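Local coordinates for protein alcohol oxidase (Myceliophthora thermophila, PDB 6F74) that is an FAD-dependent, VAO-type oxidase that probably oxidises its substrate with molecular oxygen as electron acceptor, at residues T312-I318 / Y371-T377. Numbering follows the deposited sequence.
Sequences TAHRLAI and YTHGFWT
Two neighbouring antiparallel strands of the seven-stranded sheet beside the FAD-binding part of the enzyme meet here, H314 and L316 gathering round the ring of H373. Antiparallel backbone hydrogen bonds join them, among them H314 N to F375 O at 2.7 Å and H373 N to L316 O at 2.9 Å. H373 has CG between its backbone N and carbonyl carbon (chi1 82°), which swings the imidazole across to the partner strand. There L316 CB lies over one face, 3.6 Å from the ring centroid in a CH-pi contact, while F375 CD2 meets the opposite face. H373 ND1 shares a 2.8 Å hydrogen bond with Y371 OH, while H373 NE2 takes a weak, bent one from H314 ND1 (3.1 Å, 123° at the hydrogen). Histidine suits this buried place, being flat enough to slip between apolar groups yet carrying a polar nitrogen at two points of its rim. A leucine in its place would probably leave Y371 OH and H314 ND1 without these partners. H314 NE2 is hydrogen-bonded to S407 OG and its ring stacks on F409, both on strand 403-412. I318 CD1 packs obliquely 3.8 Å from Y371 CD1, aliphatic branch against aromatic carbons. This face packs on helices 328-346 and 382-396; on the other, the W376 side chain lies about 9 Å from the bound FAD, and exposed R315 forms a salt bridge with E422 through NE. Such a helix-backed antiparallel sheet is characteristic of the substrate domain of VAO-type flavoproteins.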
ATOM      1  N   THR A 312      24.778   5.828  -2.680  1.00 24.24           N
ATOM      2  CA  THR A 312      25.445   4.901  -1.770  1.00 24.01           C
ATOM      3  C   THR A 312      24.428   4.338  -0.800  1.00 23.29           C
ATOM      4  O   THR A 312      23.664   5.081  -0.211  1.00 23.04           O
ATOM      5  CB  THR A 312      26.592   5.582  -1.005  1.00 24.34           C
ATOM      6  OG1 THR A 312      27.499   6.151  -1.948  1.00 25.07           O
ATOM      7  CG2 THR A 312      27.370   4.569  -0.174  1.00 24.19           C
ATOM      8  N   ALA A 313      24.459   3.023  -0.633  1.00 23.05           N
ATOM      9  CA  ALA A 313      23.612   2.328   0.315  1.00 22.46           C
ATOM     10  C   ALA A 313      24.395   1.982   1.570  1.00 22.42           C
ATOM     11  O   ALA A 313      25.577   1.673   1.496  1.00 22.78           O
ATOM     12  CB  ALA A 313      23.068   1.057  -0.328  1.00 22.28           C
ATOM     13  N   HIS A 314      23.709   2.020   2.705  1.00 22.02           N
ATOM     14  CA  HIS A 314      24.271   1.689   4.001  1.00 21.97           C
ATOM     15  C   HIS A 314      23.539   0.496   4.571  1.00 21.59           C
ATOM     16  O   HIS A 314      22.355   0.582   4.820  1.00 21.25           O
ATOM     17  CB  HIS A 314      24.087   2.866   4.964  1.00 21.94           C
ATOM     18  CG  HIS A 314      24.604   2.610   6.345  1.00 21.94           C
ATOM     19  ND1 HIS A 314      23.853   2.840   7.471  1.00 21.70           N
ATOM     20  CD2 HIS A 314      25.814   2.179   6.779  1.00 22.20           C
ATOM     21  CE1 HIS A 314      24.575   2.545   8.542  1.00 21.83           C
ATOM     22  NE2 HIS A 314      25.767   2.137   8.147  1.00 22.12           N
ATOM     23  N   ARG A 315      24.239  -0.610   4.761  1.00 21.72           N
ATOM     24  CA  ARG A 315      23.645  -1.789   5.379  1.00 21.47           C
ATOM     25  C   ARG A 315      24.065  -1.878   6.841  1.00 21.50           C
ATOM     26  O   ARG A 315      25.246  -1.982   7.138  1.00 21.83           O
ATOM     27  CB  ARG A 315      24.010  -3.044   4.586  1.00 21.66           C
ATOM     28  CG  ARG A 315      23.326  -3.098   3.200  1.00 21.61           C
ATOM     29  CD  ARG A 315      21.857  -3.560   3.282  1.00 21.19           C
ATOM     30  NE  ARG A 315      21.312  -3.868   1.934  1.00 21.21           N
ATOM     31  CZ  ARG A 315      21.143  -5.105   1.423  1.00 21.30           C
ATOM     32  NH1 ARG A 315      21.441  -6.231   2.109  1.00 21.39           N
ATOM     33  NH2 ARG A 315      20.618  -5.260   0.202  1.00 21.35           N
ATOM     34  N   LEU A 316      23.103  -1.837   7.746  1.00 21.22           N
ATOM     35  CA  LEU A 316      23.399  -1.871   9.183  1.00 21.30           C
ATOM     36  C   LEU A 316      22.720  -3.069   9.790  1.00 21.18           C
ATOM     37  O   LEU A 316      21.583  -3.325   9.477  1.00 20.91           O
ATOM     38  CB  LEU A 316      22.879  -0.609   9.896  1.00 21.21           C
ATOM     39  CG  LEU A 316      23.070  -0.520  11.435  1.00 21.35           C
ATOM     40  CD1 LEU A 316      24.538  -0.336  11.806  1.00 21.72           C
ATOM     41  CD2 LEU A 316      22.252   0.628  11.994  1.00 21.26           C
ATOM     42  N   ALA A 317      23.395  -3.762  10.688  1.00 21.43           N
ATOM     43  CA  ALA A 317      22.799  -4.861  11.406  1.00 21.43           C
ATOM     44  C   ALA A 317      23.281  -4.859  12.845  1.00 21.69           C
ATOM     45  O   ALA A 317      24.464  -4.632  13.118  1.00 21.98           O
ATOM     46  CB  ALA A 317      23.129  -6.183  10.739  1.00 21.60           C
ATOM     47  N   ILE A 318      22.345  -5.110  13.742  1.00 21.64           N
ATOM     48  CA  ILE A 318      22.559  -5.019  15.183  1.00 21.92           C
ATOM     49  C   ILE A 318      21.958  -6.262  15.813  1.00 22.08           C
ATOM     50  O   ILE A 318      20.782  -6.550  15.582  1.00 21.85           O
ATOM     51  CB  ILE A 318      21.824  -3.807  15.809  1.00 21.79           C
ATOM     52  CG1 ILE A 318      22.135  -2.518  15.055  1.00 21.63           C
ATOM     53  CG2 ILE A 318      22.147  -3.708  17.286  1.00 22.17           C
ATOM     54  CD1 ILE A 318      21.335  -1.319  15.481  1.00 21.54           C
ATOM     55  N   TYR A 371      18.050  -5.936  14.669  1.00 21.13           N
ATOM     56  CA  TYR A 371      17.621  -4.828  13.835  1.00 20.78           C
ATOM     57  C   TYR A 371      18.485  -4.868  12.603  1.00 20.71           C
ATOM     58  O   TYR A 371      19.696  -5.054  12.709  1.00 20.96           O
ATOM     59  CB  TYR A 371      17.868  -3.474  14.544  1.00 20.86           C
ATOM     60  CG  TYR A 371      17.717  -2.272  13.626  1.00 20.62           C
ATOM     61  CD1 TYR A 371      18.741  -1.886  12.729  1.00 20.63           C
ATOM     62  CD2 TYR A 371      16.536  -1.529  13.620  1.00 20.44           C
ATOM     63  CE1 TYR A 371      18.563  -0.798  11.863  1.00 20.49           C
ATOM     64  CE2 TYR A 371      16.364  -0.456  12.766  1.00 20.29           C
ATOM     65  CZ  TYR A 371      17.374  -0.086  11.901  1.00 20.32           C
ATOM     66  OH  TYR A 371      17.164   1.014  11.104  1.00 20.26           O
ATOM     67  N   THR A 372      17.881  -4.620  11.448  1.00 20.42           N
ATOM     68  CA  THR A 372      18.630  -4.503  10.221  1.00 20.41           C
ATOM     69  C   THR A 372      18.044  -3.401   9.375  1.00 20.16           C
ATOM     70  O   THR A 372      16.856  -3.123   9.464  1.00 19.94           O
ATOM     71  CB  THR A 372      18.662  -5.844   9.427  1.00 20.47           C
ATOM     72  OG1 THR A 372      19.667  -5.742   8.438  1.00 20.61           O
ATOM     73  CG2 THR A 372      17.376  -6.156   8.765  1.00 20.20           C
ATOM     74  N   HIS A 373      18.856  -2.761   8.546  1.00 20.26           N
ATOM     75  CA  HIS A 373      18.326  -1.798   7.579  1.00 20.11           C
ATOM     76  C   HIS A 373      19.120  -1.686   6.296  1.00 20.28           C
ATOM     77  O   HIS A 373      20.296  -2.034   6.258  1.00 20.55           O
ATOM     78  CB  HIS A 373      18.064  -0.410   8.222  1.00 20.11           C
ATOM     79  CG  HIS A 373      19.252   0.508   8.349  1.00 20.41           C
ATOM     80  ND1 HIS A 373      19.427   1.304   9.453  1.00 20.55           N
ATOM     81  CD2 HIS A 373      20.242   0.858   7.487  1.00 20.63           C
ATOM     82  CE1 HIS A 373      20.507   2.050   9.299  1.00 20.83           C
ATOM     83  NE2 HIS A 373      21.027   1.798   8.115  1.00 20.89           N
ATOM     84  N   GLY A 374      18.420  -1.208   5.262  1.00 20.16           N
ATOM     85  CA  GLY A 374      18.983  -0.748   3.999  1.00 20.38           C
ATOM     86  C   GLY A 374      18.584   0.719   3.846  1.00 20.39           C
ATOM     87  O   GLY A 374      17.412   1.030   3.539  1.00 20.17           O
ATOM     88  N   PHE A 375      19.536   1.607   4.145  1.00 20.67           N
ATOM     89  CA  PHE A 375      19.381   3.032   3.977  1.00 20.83           C
ATOM     90  C   PHE A 375      20.280   3.477   2.829  1.00 21.24           C
ATOM     91  O   PHE A 375      21.147   2.720   2.355  1.00 21.42           O
ATOM     92  CB  PHE A 375      19.765   3.820   5.247  1.00 20.95           C
ATOM     93  CG  PHE A 375      18.759   3.758   6.396  1.00 20.67           C
ATOM     94  CD1 PHE A 375      17.532   3.066   6.316  1.00 20.31           C
ATOM     95  CD2 PHE A 375      19.056   4.428   7.587  1.00 20.83           C
ATOM     96  CE1 PHE A 375      16.658   3.052   7.379  1.00 20.15           C
ATOM     97  CE2 PHE A 375      18.174   4.412   8.664  1.00 20.68           C
ATOM     98  CZ  PHE A 375      16.965   3.715   8.554  1.00 20.34           C
ATOM     99  N   TRP A 376      20.089   4.718   2.402  1.00 21.47           N
ATOM    100  CA  TRP A 376      20.850   5.251   1.273  1.00 21.95           C
ATOM    101  C   TRP A 376      20.812   6.752   1.186  1.00 22.30           C
ATOM    102  O   TRP A 376      19.885   7.396   1.690  1.00 22.14           O
ATOM    103  CB  TRP A 376      20.339   4.659  -0.031  1.00 21.93           C
ATOM    104  CG  TRP A 376      18.822   4.505  -0.105  1.00 21.51           C
ATOM    105  CD1 TRP A 376      17.903   5.481  -0.339  1.00 21.52           C
ATOM    106  CD2 TRP A 376      18.092   3.291   0.025  1.00 21.08           C
ATOM    107  NE1 TRP A 376      16.636   4.956  -0.338  1.00 21.10           N
ATOM    108  CE2 TRP A 376      16.723   3.609  -0.132  1.00 20.82           C
ATOM    109  CE3 TRP A 376      18.458   1.961   0.266  1.00 20.93           C
ATOM    110  CZ2 TRP A 376      15.719   2.641  -0.047  1.00 20.41           C
ATOM    111  CZ3 TRP A 376      17.475   1.009   0.340  1.00 20.56           C
ATOM    112  CH2 TRP A 376      16.109   1.350   0.178  1.00 20.29           C
ATOM    113  N   THR A 377      21.853   7.288   0.558  1.00 22.84           N
ATOM    114  CA  THR A 377      21.942   8.682   0.201  1.00 23.34           C
ATOM    115  C   THR A 377      22.005   8.788  -1.325  1.00 23.75           C
ATOM    116  O   THR A 377      23.091   8.651  -1.925  1.00 24.20           O
ATOM    117  CB  THR A 377      23.226   9.330   0.772  1.00 23.79           C
ATOM    118  OG1 THR A 377      24.372   8.532   0.426  1.00 23.97           O
ATOM    119  CG2 THR A 377      23.129   9.455   2.283  1.00 23.50           C
TER
HETATM  120  O   HOH W   1      21.842  -4.899   7.013  1.00 24.37           O